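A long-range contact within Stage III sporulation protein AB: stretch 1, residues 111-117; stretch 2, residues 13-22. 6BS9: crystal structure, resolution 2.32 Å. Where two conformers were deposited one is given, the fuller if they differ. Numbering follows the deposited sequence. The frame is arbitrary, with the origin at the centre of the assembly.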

ATOM      1  N   ALA A 111      -7.974  -1.259   5.944  1.00 30.60           N
ATOM      2  CA  ALA A 111      -7.343  -1.154   4.662  1.00 30.61           C
ATOM      3  C   ALA A 111      -6.983  -2.502   4.070  1.00 30.10           C
ATOM      4  O   ALA A 111      -7.318  -2.791   2.923  1.00 33.90           O
ATOM      5  CB  ALA A 111      -6.098  -0.302   4.761  1.00 32.49           C
ATOM      6  N   LEU A 112      -6.326  -3.337   4.851  1.00 30.11           N
ATOM      7  CA  LEU A 112      -5.965  -4.693   4.418  1.00 30.26           C
ATOM      8  C   LEU A 112      -7.125  -5.547   4.048  1.00 29.49           C
ATOM      9  O   LEU A 112      -7.102  -6.243   3.026  1.00 31.54           O
ATOM     10  CB  LEU A 112      -5.191  -5.453   5.504  1.00 31.57           C
ATOM     11  CG  LEU A 112      -3.801  -4.875   5.853  1.00 36.86           C
ATOM     12  CD1 LEU A 112      -3.136  -5.666   6.978  1.00 38.16           C
ATOM     13  CD2 LEU A 112      -2.884  -4.879   4.654  1.00 35.86           C
ATOM     14  N   THR A 113      -8.174  -5.502   4.839  1.00 30.25           N
ATOM     15  CA  THR A 113      -9.384  -6.272   4.508  1.00 30.73           C
ATOM     16  C   THR A 113     -10.072  -5.743   3.300  1.00 31.06           C
ATOM     17  O   THR A 113     -10.633  -6.509   2.519  1.00 29.92           O
ATOM     18  CB  THR A 113     -10.374  -6.253   5.669  1.00 30.25           C
ATOM     19  OG1 THR A 113      -9.705  -6.694   6.835  1.00 30.72           O
ATOM     20  CG2 THR A 113     -11.504  -7.209   5.440  1.00 31.45           C
ATOM     21  N   HIS A 114     -10.054  -4.423   3.139  1.00 34.11           N
ATOM     22  CA  HIS A 114     -10.645  -3.838   1.957  1.00 36.74           C
ATOM     23  C   HIS A 114      -9.981  -4.300   0.699  1.00 36.44           C
ATOM     24  O   HIS A 114     -10.649  -4.705  -0.279  1.00 37.74           O
ATOM     25  CB  HIS A 114     -10.634  -2.340   1.994  1.00 40.56           C
ATOM     26  CG  HIS A 114     -11.778  -1.747   1.235  1.00 47.92           C
ATOM     27  ND1 HIS A 114     -12.570  -0.764   1.779  1.00 51.50           N
ATOM     28  CD2 HIS A 114     -12.353  -2.089   0.045  1.00 50.07           C
ATOM     29  CE1 HIS A 114     -13.520  -0.448   0.918  1.00 55.47           C
ATOM     30  NE2 HIS A 114     -13.408  -1.233  -0.143  1.00 57.61           N
ATOM     31  N   LEU A 115      -8.664  -4.350   0.747  1.00 37.50           N
ATOM     32  CA  LEU A 115      -7.890  -4.929  -0.377  1.00 37.43           C
ATOM     33  C   LEU A 115      -8.207  -6.419  -0.613  1.00 35.58           C
ATOM     34  O   LEU A 115      -8.291  -6.871  -1.751  1.00 35.72           O
ATOM     35  CB  LEU A 115      -6.363  -4.760  -0.125  1.00 38.68           C
ATOM     36  CG  LEU A 115      -5.832  -3.323  -0.232  1.00 38.44           C
ATOM     37  CD1 LEU A 115      -4.395  -3.259   0.152  1.00 37.41           C
ATOM     38  CD2 LEU A 115      -6.017  -2.757  -1.640  1.00 39.36           C
ATOM     39  N   GLU A 116      -8.415  -7.174   0.455  1.00 32.43           N
ATOM     40  CA  GLU A 116      -8.829  -8.580   0.320  1.00 33.42           C
ATOM     41  C   GLU A 116     -10.134  -8.707  -0.444  1.00 32.18           C
ATOM     42  O   GLU A 116     -10.317  -9.571  -1.326  1.00 32.59           O
ATOM     43  CB  GLU A 116      -8.976  -9.161   1.736  1.00 37.78           C
ATOM     44  CG  GLU A 116      -7.829 -10.008   2.105  1.00 40.67           C
ATOM     45  CD  GLU A 116      -8.034 -10.545   3.512  1.00 41.20           C
ATOM     46  OE1 GLU A 116      -7.612  -9.897   4.511  1.00 45.83           O
ATOM     47  OE2 GLU A 116      -8.610 -11.624   3.574  1.00 43.23           O
ATOM     48  N   ALA A 117     -11.035  -7.791  -0.132  1.00 31.50           N
ATOM     49  CA  ALA A 117     -12.329  -7.770  -0.755  1.00 34.96           C
ATOM     50  C   ALA A 117     -12.178  -7.357  -2.222  1.00 36.21           C
ATOM     51  O   ALA A 117     -12.761  -7.996  -3.093  1.00 39.41           O
ATOM     52  CB  ALA A 117     -13.279  -6.840   0.006  1.00 34.86           C
TER
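Stretch 2 (13-22) LRAALQSLEA

Stretch 2 is helical throughout, as is stretch 1, and both segments belong to helices that extend beyond them at each end. The two run nearly antiparallel, with 168° between their N-to-C directions and a closest approach of 9.8 Å between axes. The backbones come nearest at Leu112 and Arg14, whose CA atoms lie 6.0 Å apart; from there, residues later in stretch 2 lie alongside the start of stretch 1 and beyond it.

The main bump is Leu112. Its side chain, in the m,t rotamer, enters a hollow formed by Arg14, Leu17, Gln18 and Glu21, a knob-into-hole arrangement built from successive turns of the opposing helix. Within this hollow, Leu112 CD2 packs 3.5 Å from Leu17 CB and reaches to 3.8 Å from the backbone atom Gln18 N, while Leu112 CD1 lies 3.2 Å from Glu21 OE1. The knob therefore touches both side chains and the helix backbone.

One turn further along stretch 1, Leu115 points toward stretch 2 and extends the apolar seam. Its CD1 lies 3.8 Å from Leu17 CD1 and 4.2 Å from Leu13 CB, so Leu17 is shared between the two leucines of stretch 1.

Arg14 closes the contact on its more polar side. Its CA-to-CB bond points sideways, but the long side chain extends toward stretch 1, bringing Arg14 CD to 3.1 Å from the carbonyl atom Leu112 O. Leu112 CB covers one face of the guanidinium, leaving its edge to meet Glu116. There Arg14 NE donates a hydrogen bond of 3.2 Å to Glu116 OE1 within a salt bridge, supplemented by a weak bond of 3.4 Å from Arg14 NH2 to Glu116 OE1. Together the two stretches bury 385 Å².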

ATOM      1  N   LEU A  13       0.179  -5.658  -2.853  1.00 34.27           N
ATOM      2  CA  LEU A  13      -0.073  -4.580  -1.906  1.00 32.11           C
ATOM      3  C   LEU A  13      -0.471  -5.117  -0.523  1.00 32.11           C
ATOM      4  O   LEU A  13       0.024  -4.635   0.489  1.00 30.88           O
ATOM      5  CB  LEU A  13      -1.126  -3.650  -2.450  1.00 32.63           C
ATOM      6  CG  LEU A  13      -0.623  -2.715  -3.547  1.00 31.45           C
ATOM      7  CD1 LEU A  13      -1.786  -2.142  -4.275  1.00 31.74           C
ATOM      8  CD2 LEU A  13       0.234  -1.609  -2.986  1.00 31.71           C
ATOM      9  N   ARG A  14      -1.307  -6.144  -0.492  0.50 31.57           N
ATOM     10  CA  ARG A  14      -1.700  -6.796   0.763  0.50 30.19           C
ATOM     11  C   ARG A  14      -0.477  -7.377   1.480  0.50 31.80           C
ATOM     12  O   ARG A  14      -0.383  -7.288   2.697  0.50 34.56           O
ATOM     13  CB  ARG A  14      -2.678  -7.915   0.382  0.50 29.82           C
ATOM     14  CG  ARG A  14      -3.535  -8.626   1.447  0.50 29.49           C
ATOM     15  CD  ARG A  14      -4.511  -7.830   2.317  0.50 29.31           C
ATOM     16  NE  ARG A  14      -4.823  -8.660   3.466  0.50 29.99           N
ATOM     17  CZ  ARG A  14      -3.947  -9.000   4.401  0.50 30.80           C
ATOM     18  NH1 ARG A  14      -2.705  -8.499   4.397  0.50 29.74           N
ATOM     19  NH2 ARG A  14      -4.342  -9.833   5.347  0.50 30.81           N
ATOM     20  N   ALA A  15       0.463  -7.970   0.740  1.00 31.03           N
ATOM     21  CA  ALA A  15       1.676  -8.494   1.318  1.00 32.31           C
ATOM     22  C   ALA A  15       2.515  -7.377   1.945  1.00 32.83           C
ATOM     23  O   ALA A  15       2.980  -7.474   3.064  1.00 32.68           O
ATOM     24  CB  ALA A  15       2.495  -9.254   0.255  1.00 34.43           C
ATOM     25  N   ALA A  16       2.773  -6.351   1.154  1.00 31.13           N
ATOM     26  CA  ALA A  16       3.622  -5.285   1.549  1.00 30.06           C
ATOM     27  C   ALA A  16       3.014  -4.521   2.727  1.00 31.62           C
ATOM     28  O   ALA A  16       3.730  -4.237   3.703  1.00 29.85           O
ATOM     29  CB  ALA A  16       3.792  -4.342   0.366  1.00 32.25           C
ATOM     30  N   LEU A  17       1.718  -4.170   2.639  1.00 30.15           N
ATOM     31  CA  LEU A  17       1.072  -3.489   3.769  1.00 31.11           C
ATOM     32  C   LEU A  17       0.952  -4.313   5.055  1.00 29.21           C
ATOM     33  O   LEU A  17       1.070  -3.791   6.169  1.00 27.41           O
ATOM     34  CB  LEU A  17      -0.299  -2.958   3.361  1.00 33.73           C
ATOM     35  CG  LEU A  17      -0.241  -1.966   2.161  1.00 36.28           C
ATOM     36  CD1 LEU A  17      -1.611  -1.348   1.915  1.00 36.54           C
ATOM     37  CD2 LEU A  17       0.796  -0.888   2.324  1.00 36.59           C
ATOM     38  N   GLN A  18       0.810  -5.608   4.925  1.00 29.90           N
ATOM     39  CA  GLN A  18       0.880  -6.439   6.123  1.00 33.06           C
ATOM     40  C   GLN A  18       2.251  -6.310   6.796  1.00 33.50           C
ATOM     41  O   GLN A  18       2.355  -6.190   8.018  1.00 36.08           O
ATOM     42  CB  GLN A  18       0.599  -7.845   5.761  1.00 35.43           C
ATOM     43  CG  GLN A  18       0.651  -8.809   6.897  1.00 38.83           C
ATOM     44  CD  GLN A  18       0.370 -10.190   6.373  1.00 39.03           C
ATOM     45  OE1 GLN A  18      -0.754 -10.650   6.397  1.00 39.16           O
ATOM     46  NE2 GLN A  18       1.404 -10.841   5.850  1.00 41.91           N
ATOM     47  N   SER A  19       3.306  -6.253   6.004  1.00 32.58           N
ATOM     48  CA  SER A  19       4.667  -6.085   6.582  1.00 32.05           C
ATOM     49  C   SER A  19       4.900  -4.744   7.168  1.00 30.54           C
ATOM     50  O   SER A  19       5.446  -4.613   8.243  1.00 30.47           O
ATOM     51  CB  SER A  19       5.678  -6.401   5.537  1.00 31.52           C
ATOM     52  OG  SER A  19       5.541  -7.773   5.195  1.00 32.59           O
ATOM     53  N   LEU A  20       4.346  -3.731   6.541  1.00 31.88           N
ATOM     54  CA  LEU A  20       4.480  -2.414   7.133  1.00 34.41           C
ATOM     55  C   LEU A  20       3.659  -2.264   8.398  1.00 36.36           C
ATOM     56  O   LEU A  20       4.131  -1.621   9.340  1.00 39.28           O
ATOM     57  CB  LEU A  20       4.055  -1.306   6.197  1.00 37.29           C
ATOM     58  CG  LEU A  20       4.900  -0.998   4.988  1.00 37.40           C
ATOM     59  CD1 LEU A  20       4.379   0.220   4.276  1.00 38.52           C
ATOM     60  CD2 LEU A  20       6.391  -0.848   5.274  1.00 38.55           C
ATOM     61  N   GLU A  21       2.425  -2.788   8.407  1.00 36.78           N
ATOM     62  CA  GLU A  21       1.624  -2.810   9.633  1.00 38.03           C
ATOM     63  C   GLU A  21       2.415  -3.370  10.784  1.00 36.75           C
ATOM     64  O   GLU A  21       2.440  -2.796  11.875  1.00 41.25           O
ATOM     65  CB  GLU A  21       0.347  -3.675   9.468  1.00 41.72           C
ATOM     66  CG  GLU A  21      -0.576  -3.649  10.697  1.00 45.51           C
ATOM     67  CD  GLU A  21      -1.745  -4.666  10.668  1.00 50.57           C
ATOM     68  OE1 GLU A  21      -1.698  -5.593   9.789  1.00 52.19           O
ATOM     69  OE2 GLU A  21      -2.787  -4.431  11.426  1.00 48.61           O
ATOM     70  N   ALA A  22       3.073  -4.491  10.578  1.00 36.05           N
ATOM     71  CA  ALA A  22       3.851  -5.083  11.680  1.00 35.64           C
ATOM     72  C   ALA A  22       4.949  -4.158  12.172  1.00 37.92           C
ATOM     73  O   ALA A  22       5.191  -4.036  13.376  1.00 37.89           O
ATOM     74  CB  ALA A  22       4.402  -6.431  11.261  1.00 35.12           C
TER